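Local coordinates for lactate dehydrogenase, adjacent gene encodes predicted malate dehydrogenase (Cryptosporidium parvum, PDB 2FN7), which probably interconverts (S)-lactate and pyruvate, using NAD as the partner that takes up or gives back hydride, at residues G84-D89 against I218-V223; I120-D125 against G175-G180; R153-I158 against V169-I174. All blocks are in the same frame, centred on the assembly; numbering follows the deposited sequence.

In the fold
All three contacts border the bound lactate, but they join different parts of the fold. Contact 1, partly buried and nearest the surface, brings the loop following strand 75-78 of the Rossmann domain against helix 219-227; an aromatic edge, carbonyl oxygens and charged side chains do the work. Contact 2 is fully buried. Like contact 1 it joins the NAD-binding and C-terminal domains, here beside cofactor and substrate, with a carboxylate holding a backbone amide and a histidine reaching lactate. Contact 3, also buried, lies wholly in the C-terminal domain and is mostly aliphatic and aromatic packing. Contacts 1 and 3 meet where Ala219 touches Arg153 and Phe157, and both reach the second subunit.

Contact 1 of 3, residues G84-D89 against I218-V223; sequences GRPKDD and IAWKEV. With LAC (lactic acid), chain D.
Trp220 meets Pro86 and Asp88 where residues 84-89, part of the active-site loop of the lactate dehydrogenase fold, lie against helix 219-227. The indole carries the contact. Its CG sits between the backbone N and the carbonyl carbon (chi1 82°), which sends the six-membered ring out to the loop while CB stays beside the substrate, 3.3 Å from the O atom of lactate. Two loop carbonyls face the edge of the ring near its plane: Asp88 O lies 3.4 Å from CZ2 of Trp220, nearly in line with its C-H, and Pro86 O sits at the rim between CH2 and CZ3. The proline adds an apolar touch, its CB 3.8 Å from CH2 of Trp220. Over one indole face lies CG of the next residue, Lys221, while Arg90 makes a cation-pi contact with the same tryptophan.

Arg85 crosses the indole at about a right angle, its NH2 3.9 Å from CZ3 of Trp220 and the guanidinium and ring planes 67° apart. A bend at chi3 (-73°) curls this chain back along the loop. NE and NH2 of Arg85 then bond side-on to the single oxygen of Pro86, NE at 2.9 Å, with that oxygen in the guanidinium plane. NH1 forms a salt bridge with Asp225, so the group is held from two directions. The loop backbone is held too, since Glu92 accepts from the amides of Lys87, Asp88 and Asp89.

Lys221 stretches out straight beyond CG to the loop. A water donates to Asp88 O and accepts a weak bond from NE1 of Trp220, and the lysine reaches that same oxygen: NZ of Lys221 donates to Asp88 O at 3.1 Å, in the carbonyl plane and on a lone pair.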
loop_
_atom_site.group_PDB
_atom_site.type_symbol
_atom_site.label_atom_id
_atom_site.label_comp_id
_atom_site.label_asym_id
_atom_site.label_seq_id
_atom_site.Cartn_x
_atom_site.Cartn_y
_atom_site.Cartn_z
ATOM N N GLY A 84 -1.001 -7.871 -18.882
ATOM C CA GLY A 84 -2.219 -7.381 -19.487
ATOM C C GLY A 84 -3.508 -7.809 -18.799
ATOM O O GLY A 84 -3.690 -8.958 -18.385
ATOM N N ARG A 85 -4.426 -6.868 -18.683
ATOM C CA ARG A 85 -5.732 -7.148 -18.076
ATOM C C ARG A 85 -6.641 -7.893 -19.036
ATOM O O ARG A 85 -6.536 -7.746 -20.249
ATOM C CB ARG A 85 -6.463 -5.836 -17.696
ATOM C CG ARG A 85 -6.658 -4.863 -18.831
ATOM C CD ARG A 85 -7.830 -3.894 -18.569
ATOM N NE ARG A 85 -9.108 -4.606 -18.715
ATOM C CZ ARG A 85 -10.319 -4.046 -18.704
ATOM N NH1 ARG A 85 -10.467 -2.720 -18.553
ATOM N NH2 ARG A 85 -11.378 -4.858 -18.829
ATOM N N PRO A 86 -7.550 -8.699 -18.493
ATOM C CA PRO A 86 -8.525 -9.461 -19.293
ATOM C C PRO A 86 -9.417 -8.419 -19.913
ATOM O O PRO A 86 -9.693 -7.397 -19.307
ATOM C CB PRO A 86 -9.288 -10.287 -18.255
ATOM C CG PRO A 86 -8.246 -10.541 -17.207
ATOM C CD PRO A 86 -7.491 -9.200 -17.110
ATOM N N LYS A 87 -9.836 -8.660 -21.142
ATOM C CA LYS A 87 -10.692 -7.709 -21.821
ATOM C C LYS A 87 -12.142 -7.911 -21.356
ATOM O O LYS A 87 -12.791 -6.939 -20.965
ATOM C CB LYS A 87 -10.596 -7.890 -23.338
ATOM C CG LYS A 87 -11.097 -6.705 -24.177
ATOM C CD LYS A 87 -12.615 -6.432 -24.021
ATOM C CE LYS A 87 -13.213 -5.633 -25.238
ATOM N NZ LYS A 87 -13.236 -6.414 -26.558
ATOM N N ASP A 88 -12.639 -9.156 -21.359
ATOM C CA ASP A 88 -14.049 -9.380 -20.964
ATOM C C ASP A 88 -14.236 -10.445 -19.886
ATOM O O ASP A 88 -15.154 -10.369 -19.122
ATOM C CB ASP A 88 -14.931 -9.818 -22.178
ATOM C CG ASP A 88 -14.919 -8.807 -23.342
ATOM O OD1 ASP A 88 -15.171 -7.586 -23.119
ATOM O OD2 ASP A 88 -14.657 -9.242 -24.514
ATOM N N ASP A 89 -13.362 -11.438 -19.859
ATOM C CA ASP A 89 -13.475 -12.530 -18.931
ATOM C C ASP A 89 -12.128 -12.986 -18.367
ATOM O O ASP A 89 -11.185 -13.239 -19.136
ATOM C CB ASP A 89 -14.093 -13.681 -19.653
ATOM C CG ASP A 89 -14.477 -14.794 -18.725
ATOM O OD1 ASP A 89 -13.611 -15.563 -18.237
ATOM O OD2 ASP A 89 -15.700 -14.914 -18.441
ATOM N N ILE A 218 -19.917 -7.744 -11.322
ATOM C CA ILE A 218 -19.041 -7.232 -12.288
ATOM C C ILE A 218 -18.251 -6.028 -11.763
ATOM O O ILE A 218 -17.889 -5.097 -12.535
ATOM C CB ILE A 218 -19.845 -6.876 -13.512
ATOM C CG1 ILE A 218 -20.931 -5.899 -13.108
ATOM C CG2 ILE A 218 -20.363 -8.153 -14.161
ATOM C CD1 ILE A 218 -20.598 -4.532 -13.523
ATOM N N ALA A 219 -18.001 -6.045 -10.446
ATOM C CA ALA A 219 -17.287 -4.941 -9.818
ATOM C C ALA A 219 -15.866 -4.857 -10.415
ATOM O O ALA A 219 -15.328 -3.755 -10.542
ATOM C CB ALA A 219 -17.192 -5.177 -8.275
ATOM N N TRP A 220 -15.307 -6.011 -10.804
ATOM C CA TRP A 220 -13.940 -6.010 -11.341
ATOM C C TRP A 220 -13.791 -5.089 -12.542
ATOM O O TRP A 220 -12.804 -4.340 -12.633
ATOM C CB TRP A 220 -13.477 -7.414 -11.694
ATOM C CG TRP A 220 -13.959 -7.901 -13.031
ATOM C CD1 TRP A 220 -15.099 -8.654 -13.265
ATOM C CD2 TRP A 220 -13.219 -7.916 -14.281
ATOM N NE1 TRP A 220 -15.086 -9.147 -14.536
ATOM C CE2 TRP A 220 -13.955 -8.718 -15.189
ATOM C CE3 TRP A 220 -12.002 -7.338 -14.713
ATOM C CZ2 TRP A 220 -13.518 -8.969 -16.520
ATOM C CZ3 TRP A 220 -11.550 -7.591 -16.060
ATOM C CH2 TRP A 220 -12.318 -8.402 -16.937
ATOM N N LYS A 221 -14.766 -5.090 -13.442
ATOM C CA LYS A 221 -14.670 -4.252 -14.640
ATOM C C LYS A 221 -14.783 -2.803 -14.294
ATOM O O LYS A 221 -14.222 -1.949 -14.978
ATOM C CB LYS A 221 -15.755 -4.603 -15.674
ATOM C CG LYS A 221 -15.883 -6.095 -15.938
ATOM C CD LYS A 221 -16.916 -6.456 -17.136
ATOM C CE LYS A 221 -16.928 -8.005 -17.407
ATOM N NZ LYS A 221 -17.479 -8.412 -18.749
ATOM N N GLU A 222 -15.514 -2.492 -13.236
ATOM C CA GLU A 222 -15.657 -1.059 -12.851
ATOM C C GLU A 222 -14.307 -0.432 -12.425
ATOM O O GLU A 222 -13.983 0.726 -12.714
ATOM C CB GLU A 222 -16.639 -0.920 -11.664
ATOM C CG GLU A 222 -17.206 0.501 -11.537
ATOM C CD GLU A 222 -17.873 0.758 -10.202
ATOM O OE1 GLU A 222 -18.305 1.928 -9.989
ATOM O OE2 GLU A 222 -17.948 -0.184 -9.367
ATOM N N VAL A 223 -13.573 -1.196 -11.640
ATOM C CA VAL A 223 -12.303 -0.746 -11.177
ATOM C C VAL A 223 -11.342 -0.787 -12.400
ATOM O O VAL A 223 -10.716 0.237 -12.717
ATOM C CB VAL A 223 -11.771 -1.689 -10.073
ATOM C CG1 VAL A 223 -10.265 -1.374 -9.771
ATOM C CG2 VAL A 223 -12.645 -1.569 -8.852
HETATM C C LAC D . -11.239 -9.033 -9.534
HETATM C CA LAC D . -10.158 -9.564 -10.350
HETATM C CB LAC D . -10.077 -9.139 -11.914
HETATM O O LAC D . -10.940 -7.732 -9.557
HETATM O OHN LAC D . -10.304 -10.987 -10.294
HETATM O OXT LAC D . -12.216 -9.595 -9.157
HETATM O O HOH W 1 -15.974 -11.574 -16.636
#

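Contact 2 of 3, residues I120-D125 against G175-G180; sequences ITNPLD and GGHGDG. With NAD (nicotinamide-adenine-dinucleotide), chain C; LAC (lactic acid), chain D.
Leu124 and Asp125, at the start of helix 124-135, run past His177 and Gly176 with CA atoms 6.3 Å apart for Leu124 and His177; a cis peptide before Pro123 shapes one side, and an inverse gamma turn centred on His177 the other. Asp125 makes the polar link. Its OD2 takes the amide N of His177 at 2.6 Å, on the syn side and 19° out of the carboxylate plane, while OD1 accepts from Ser258 and from a water that also donates to Gly175 O. Both oxygens of this buried carboxylate thus have partners, and the backbone that carries the histidine is positioned.

With CG of His177 opposite the backbone N (chi1 -176°), the ring extends into the substrate pocket, where NE2 donates to the lactate hydroxyl OHN at 2.7 Å. Its other nitrogen, ND1, is bonded to Asp150, giving the Asp-His pair of this family; His177 is the predicted proton acceptor. The Asn122 amide comes in at the ring edge, the two planes only 18° apart, and CB of Leu124 packs 4.1 Å from CB of His177. On the cofactor side, the backbone N of Asn122 donates to O3D of NAD at 3.2 Å, and CG2 of Ile120 lies 3.7 Å from O4D of NAD.

Around this, Ile120 packs on helix 14-25, Thr121 and Pro123 on helix 94-111, and backbone bonds tie 120-121 to Ile78 of strand 75-78 and Gly175 to Gly273 of strand 270-279.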
loop_
_atom_site.group_PDB
_atom_site.type_symbol
_atom_site.label_atom_id
_atom_site.label_comp_id
_atom_site.label_asym_id
_atom_site.label_seq_id
_atom_site.Cartn_x
_atom_site.Cartn_y
_atom_site.Cartn_z
ATOM N N ILE A 120 -3.812 -16.496 -6.117
ATOM C CA ILE A 120 -4.526 -15.260 -6.470
ATOM C C ILE A 120 -4.655 -15.133 -7.970
ATOM O O ILE A 120 -5.565 -14.472 -8.516
ATOM C CB ILE A 120 -3.804 -14.020 -5.941
ATOM C CG1 ILE A 120 -3.639 -14.173 -4.400
ATOM C CG2 ILE A 120 -4.474 -12.792 -6.435
ATOM C CD1 ILE A 120 -3.184 -13.030 -3.753
ATOM N N THR A 121 -3.716 -15.796 -8.653
ATOM C CA THR A 121 -3.630 -15.815 -10.103
ATOM C C THR A 121 -5.002 -16.241 -10.754
ATOM O O THR A 121 -5.585 -17.287 -10.415
ATOM C CB THR A 121 -2.452 -16.840 -10.514
ATOM O OG1 THR A 121 -1.176 -16.376 -10.025
ATOM C CG2 THR A 121 -2.395 -17.040 -12.047
ATOM N N ASN A 122 -5.514 -15.406 -11.667
ATOM C CA ASN A 122 -6.756 -15.703 -12.425
ATOM C C ASN A 122 -6.507 -16.661 -13.596
ATOM O O ASN A 122 -5.353 -16.764 -14.050
ATOM C CB ASN A 122 -7.321 -14.408 -12.945
ATOM C CG ASN A 122 -8.311 -13.831 -11.990
ATOM O OD1 ASN A 122 -8.493 -12.606 -11.903
ATOM N ND2 ASN A 122 -8.962 -14.718 -11.233
ATOM N N PRO A 123 -7.528 -17.437 -14.046
ATOM C CA PRO A 123 -8.914 -17.481 -13.514
ATOM C C PRO A 123 -8.804 -18.356 -12.268
ATOM O O PRO A 123 -8.536 -19.598 -12.300
ATOM C CB PRO A 123 -9.726 -18.145 -14.664
ATOM C CG PRO A 123 -8.751 -19.126 -15.328
ATOM C CD PRO A 123 -7.412 -18.264 -15.281
ATOM N N LEU A 124 -9.011 -17.678 -11.156
ATOM C CA LEU A 124 -8.822 -18.261 -9.841
ATOM C C LEU A 124 -9.154 -19.721 -9.502
ATOM O O LEU A 124 -8.239 -20.511 -9.147
ATOM C CB LEU A 124 -9.453 -17.297 -8.802
ATOM C CG LEU A 124 -9.117 -17.534 -7.335
ATOM C CD1 LEU A 124 -10.001 -18.689 -6.788
ATOM C CD2 LEU A 124 -7.535 -17.767 -7.169
ATOM N N ASP A 125 -10.432 -20.115 -9.566
ATOM C CA ASP A 125 -10.796 -21.520 -9.146
ATOM C C ASP A 125 -10.065 -22.581 -9.958
ATOM O O ASP A 125 -9.516 -23.544 -9.401
ATOM C CB ASP A 125 -12.309 -21.668 -9.212
ATOM C CG ASP A 125 -13.008 -20.610 -8.358
ATOM O OD1 ASP A 125 -13.194 -20.812 -7.122
ATOM O OD2 ASP A 125 -13.305 -19.531 -8.913
ATOM N N GLY A 175 -19.288 -19.922 -4.814
ATOM C CA GLY A 175 -19.180 -20.298 -6.242
ATOM C C GLY A 175 -17.824 -19.848 -6.835
ATOM O O GLY A 175 -16.973 -19.371 -6.091
ATOM N N GLY A 176 -17.579 -19.993 -8.138
ATOM C CA GLY A 176 -16.291 -19.597 -8.705
ATOM C C GLY A 176 -16.234 -18.086 -8.868
ATOM O O GLY A 176 -17.258 -17.433 -8.991
ATOM N N HIS A 177 -15.027 -17.534 -8.868
ATOM C CA HIS A 177 -14.724 -16.101 -9.006
ATOM C C HIS A 177 -14.809 -15.723 -10.488
ATOM O O HIS A 177 -13.825 -15.783 -11.200
ATOM C CB HIS A 177 -13.299 -15.879 -8.425
ATOM C CG HIS A 177 -12.834 -14.444 -8.386
ATOM N ND1 HIS A 177 -13.531 -13.448 -7.737
ATOM C CD2 HIS A 177 -11.756 -13.838 -8.963
ATOM C CE1 HIS A 177 -12.923 -12.283 -7.931
ATOM N NE2 HIS A 177 -11.843 -12.490 -8.674
ATOM N N GLY A 178 -16.010 -15.390 -10.940
ATOM C CA GLY A 178 -16.287 -15.000 -12.319
ATOM C C GLY A 178 -17.734 -14.498 -12.446
ATOM O O GLY A 178 -18.402 -14.261 -11.433
ATOM N N ASP A 179 -18.236 -14.319 -13.661
ATOM C CA ASP A 179 -19.598 -13.815 -13.793
ATOM C C ASP A 179 -20.700 -14.624 -13.037
ATOM O O ASP A 179 -21.628 -14.033 -12.527
ATOM C CB ASP A 179 -19.952 -13.654 -15.276
ATOM C CG ASP A 179 -19.146 -12.533 -15.959
ATOM O OD1 ASP A 179 -18.359 -11.786 -15.283
ATOM O OD2 ASP A 179 -19.305 -12.384 -17.195
ATOM N N GLY A 180 -20.522 -15.942 -12.898
ATOM C CA GLY A 180 -21.481 -16.782 -12.214
ATOM C C GLY A 180 -21.327 -16.867 -10.709
ATOM O O GLY A 180 -21.875 -17.795 -10.052
HETATM P PA NAD C . 0.919 -7.718 -12.539
HETATM O O1A NAD C . 1.008 -6.426 -12.002
HETATM O O2A NAD C . 0.984 -7.851 -13.964
HETATM O O5B NAD C . 1.866 -8.712 -11.926
HETATM C C5B NAD C . 2.095 -10.092 -12.296
HETATM C C4B NAD C . 3.621 -10.284 -11.928
HETATM O O4B NAD C . 3.877 -11.591 -12.315
HETATM C C3B NAD C . 4.683 -9.422 -12.795
HETATM O O3B NAD C . 5.509 -8.612 -11.985
HETATM C C2B NAD C . 5.436 -10.472 -13.509
HETATM O O2B NAD C . 6.801 -10.286 -13.846
HETATM C C1B NAD C . 5.304 -11.615 -12.628
HETATM N N9A NAD C . 5.559 -12.873 -13.236
HETATM C C8A NAD C . 5.383 -13.411 -14.454
HETATM N N7A NAD C . 5.634 -14.516 -14.911
HETATM C C5A NAD C . 6.133 -14.971 -13.760
HETATM C C6A NAD C . 6.670 -16.245 -13.444
HETATM N N6A NAD C . 6.759 -17.221 -14.351
HETATM N N1A NAD C . 7.098 -16.445 -12.144
HETATM C C2A NAD C . 7.011 -15.406 -11.243
HETATM N N3A NAD C . 6.557 -14.206 -11.453
HETATM C C4A NAD C . 6.116 -14.036 -12.723
HETATM O O3 NAD C . -0.520 -8.457 -12.065
HETATM P PN NAD C . -1.410 -8.097 -10.770
HETATM O O1N NAD C . -2.143 -6.906 -10.989
HETATM O O2N NAD C . -0.570 -8.172 -9.546
HETATM O O5D NAD C . -2.386 -9.414 -10.830
HETATM C C5D NAD C . -1.812 -10.660 -10.572
HETATM C C4D NAD C . -2.820 -11.770 -10.921
HETATM O O4D NAD C . -3.909 -11.730 -9.914
HETATM C C3D NAD C . -3.558 -11.654 -12.288
HETATM O O3D NAD C . -3.743 -12.984 -12.724
HETATM C C2D NAD C . -4.903 -10.980 -11.911
HETATM O O2D NAD C . -5.955 -11.273 -12.890
HETATM C C1D NAD C . -5.184 -11.615 -10.612
HETATM N N1N NAD C . -6.124 -10.952 -9.742
HETATM C C2N NAD C . -6.839 -11.931 -8.992
HETATM C C3N NAD C . -7.839 -11.536 -8.108
HETATM C C7N NAD C . -8.672 -12.505 -7.215
HETATM O O7N NAD C . -9.551 -12.011 -6.512
HETATM N N7N NAD C . -8.220 -13.790 -7.113
HETATM C C4N NAD C . -8.188 -10.158 -7.913
HETATM C C5N NAD C . -7.389 -9.178 -8.718
HETATM C C6N NAD C . -6.368 -9.499 -9.634
HETATM C C LAC D . -11.239 -9.033 -9.534
HETATM C CA LAC D . -10.158 -9.564 -10.350
HETATM C CB LAC D . -10.077 -9.139 -11.914
HETATM O O LAC D . -10.940 -7.732 -9.557
HETATM O OHN LAC D . -10.304 -10.987 -10.294
HETATM O OXT LAC D . -12.216 -9.595 -9.157
HETATM O O HOH W 2 -14.256 -18.303 -5.734
#

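Contact 3 of 3, residues R153-I158 against V169-I174; sequences RFRTFI and VSANVI. With LAC (lactic acid), chain D.
Phe154, Arg155 and Ile158 lay one side of helix 147-162 on strand 169-174 of the C-terminal alpha/beta domain, where the strand belongs to an antiparallel sheet. Ala171 sits at the middle. Its CB is 3.7 Å from CD2 of Phe154, 3.8 Å from CG of Arg155 and 3.8 Å from CD1 of Ile158, so three helix side chains converge on one methyl. The Phe154 ring stands with its edge to Asn172 O, 3.6 Å from CE2, while CD1 of Ile158 lies over one of its faces, toward the rim. Val173 slants across the base of the phenylalanine, CG2 against CB. At the other end both methyls of Val169, CG1 and CG2, lie 4.0 Å from CG2 of Ile158.

The helix also reaches the substrate: NH1 and NH2 of Arg153 each bond to a different carboxylate oxygen of lactate. The second subunit lies close, with Val53 of that chain packing on Arg155. A bend at chi3 (71°) turns the Arg155 guanidinium so that its edge comes to Val169 O, where NE donates at 2.9 Å and NH2 adds a weak bond to the same oxygen.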
loop_
_atom_site.group_PDB
_atom_site.type_symbol
_atom_site.label_atom_id
_atom_site.label_comp_id
_atom_site.label_asym_id
_atom_site.label_seq_id
_atom_site.Cartn_x
_atom_site.Cartn_y
_atom_site.Cartn_z
ATOM N N ARG A 153 -16.701 -6.763 -1.281
ATOM C CA ARG A 153 -17.375 -5.907 -2.229
ATOM C C ARG A 153 -18.948 -5.933 -1.982
ATOM O O ARG A 153 -19.589 -4.879 -1.987
ATOM C CB ARG A 153 -17.058 -6.371 -3.646
ATOM C CG ARG A 153 -15.720 -5.904 -4.197
ATOM C CD ARG A 153 -15.242 -6.754 -5.405
ATOM N NE ARG A 153 -13.999 -6.211 -5.956
ATOM C CZ ARG A 153 -13.359 -6.699 -7.000
ATOM N NH1 ARG A 153 -13.846 -7.770 -7.653
ATOM N NH2 ARG A 153 -12.170 -6.114 -7.360
ATOM N N PHE A 154 -19.519 -7.123 -1.755
ATOM C CA PHE A 154 -20.971 -7.296 -1.544
ATOM C C PHE A 154 -21.324 -6.537 -0.202
ATOM O O PHE A 154 -22.262 -5.650 -0.159
ATOM C CB PHE A 154 -21.216 -8.863 -1.521
ATOM C CG PHE A 154 -22.682 -9.320 -1.454
ATOM C CD1 PHE A 154 -23.687 -8.600 -2.027
ATOM C CD2 PHE A 154 -23.009 -10.524 -0.830
ATOM C CE1 PHE A 154 -24.977 -9.037 -1.998
ATOM C CE2 PHE A 154 -24.305 -10.979 -0.799
ATOM C CZ PHE A 154 -25.304 -10.217 -1.396
ATOM N N ARG A 155 -20.496 -6.765 0.844
ATOM C CA ARG A 155 -20.739 -6.132 2.151
ATOM C C ARG A 155 -20.613 -4.642 2.046
ATOM O O ARG A 155 -21.355 -3.869 2.670
ATOM C CB ARG A 155 -19.753 -6.644 3.194
ATOM C CG ARG A 155 -19.867 -8.102 3.516
ATOM C CD ARG A 155 -18.642 -8.567 4.292
ATOM N NE ARG A 155 -18.652 -8.015 5.646
ATOM C CZ ARG A 155 -17.673 -8.157 6.545
ATOM N NH1 ARG A 155 -16.525 -8.814 6.243
ATOM N NH2 ARG A 155 -17.888 -7.755 7.793
ATOM N N THR A 156 -19.693 -4.205 1.214
ATOM C CA THR A 156 -19.496 -2.769 1.095
ATOM C C THR A 156 -20.658 -2.055 0.434
ATOM O O THR A 156 -21.028 -0.961 0.819
ATOM C CB THR A 156 -18.154 -2.495 0.300
ATOM O OG1 THR A 156 -17.088 -3.028 1.081
ATOM C CG2 THR A 156 -17.900 -1.025 0.102
ATOM N N PHE A 157 -21.138 -2.654 -0.647
ATOM C CA PHE A 157 -22.256 -2.119 -1.423
ATOM C C PHE A 157 -23.537 -2.093 -0.520
ATOM O O PHE A 157 -24.232 -1.099 -0.509
ATOM C CB PHE A 157 -22.417 -2.987 -2.679
ATOM C CG PHE A 157 -21.223 -2.921 -3.632
ATOM C CD1 PHE A 157 -20.420 -1.781 -3.689
ATOM C CD2 PHE A 157 -20.935 -3.962 -4.505
ATOM C CE1 PHE A 157 -19.365 -1.705 -4.591
ATOM C CE2 PHE A 157 -19.842 -3.871 -5.450
ATOM C CZ PHE A 157 -19.090 -2.767 -5.472
ATOM N N ILE A 158 -23.803 -3.186 0.212
ATOM C CA ILE A 158 -24.906 -3.276 1.133
ATOM C C ILE A 158 -24.688 -2.152 2.160
ATOM O O ILE A 158 -25.599 -1.313 2.361
ATOM C CB ILE A 158 -24.900 -4.598 1.861
ATOM C CG1 ILE A 158 -25.286 -5.714 0.916
ATOM C CG2 ILE A 158 -25.888 -4.571 2.959
ATOM C CD1 ILE A 158 -24.835 -6.983 1.427
ATOM N N VAL A 169 -22.090 -5.636 8.439
ATOM C CA VAL A 169 -22.857 -6.353 7.475
ATOM C C VAL A 169 -22.242 -7.726 7.384
ATOM O O VAL A 169 -21.035 -7.818 7.274
ATOM C CB VAL A 169 -22.752 -5.747 6.138
ATOM C CG1 VAL A 169 -23.344 -6.693 5.147
ATOM C CG2 VAL A 169 -23.394 -4.355 6.108
ATOM N N SER A 170 -23.028 -8.797 7.485
ATOM C CA SER A 170 -22.570 -10.200 7.323
ATOM C C SER A 170 -23.141 -10.592 5.939
ATOM O O SER A 170 -24.343 -10.409 5.669
ATOM C CB SER A 170 -23.173 -11.092 8.425
ATOM O OG SER A 170 -22.887 -12.479 8.229
ATOM N N ALA A 171 -22.295 -11.042 5.014
ATOM C CA ALA A 171 -22.768 -11.373 3.654
ATOM C C ALA A 171 -21.673 -12.198 2.941
ATOM O O ALA A 171 -20.483 -11.820 3.034
ATOM C CB ALA A 171 -23.042 -10.078 2.846
ATOM N N ASN A 172 -22.048 -13.308 2.300
ATOM C CA ASN A 172 -21.133 -14.182 1.604
ATOM C C ASN A 172 -21.384 -14.256 0.110
ATOM O O ASN A 172 -22.548 -14.117 -0.346
ATOM C CB ASN A 172 -21.261 -15.590 2.114
ATOM C CG ASN A 172 -20.677 -15.759 3.457
ATOM O OD1 ASN A 172 -21.389 -16.128 4.446
ATOM N ND2 ASN A 172 -19.350 -15.515 3.550
ATOM N N VAL A 173 -20.304 -14.479 -0.644
ATOM C CA VAL A 173 -20.376 -14.680 -2.092
ATOM C C VAL A 173 -19.776 -16.042 -2.205
ATOM O O VAL A 173 -18.747 -16.283 -1.608
ATOM C CB VAL A 173 -19.563 -13.655 -2.911
ATOM C CG1 VAL A 173 -19.567 -14.068 -4.404
ATOM C CG2 VAL A 173 -20.256 -12.303 -2.887
ATOM N N ILE A 174 -20.419 -16.962 -2.921
ATOM C CA ILE A 174 -19.900 -18.308 -3.036
ATOM C C ILE A 174 -19.808 -18.741 -4.504
ATOM O O ILE A 174 -20.237 -18.016 -5.357
ATOM C CB ILE A 174 -20.811 -19.213 -2.289
ATOM C CG1 ILE A 174 -22.225 -19.080 -2.880
ATOM C CG2 ILE A 174 -20.768 -18.882 -0.791
ATOM C CD1 ILE A 174 -23.107 -20.098 -2.263
HETATM C C LAC D . -11.239 -9.033 -9.534
HETATM C CA LAC D . -10.158 -9.564 -10.350
HETATM C CB LAC D . -10.077 -9.139 -11.914
HETATM O O LAC D . -10.940 -7.732 -9.557
HETATM O OHN LAC D . -10.304 -10.987 -10.294
HETATM O OXT LAC D . -12.216 -9.595 -9.157
#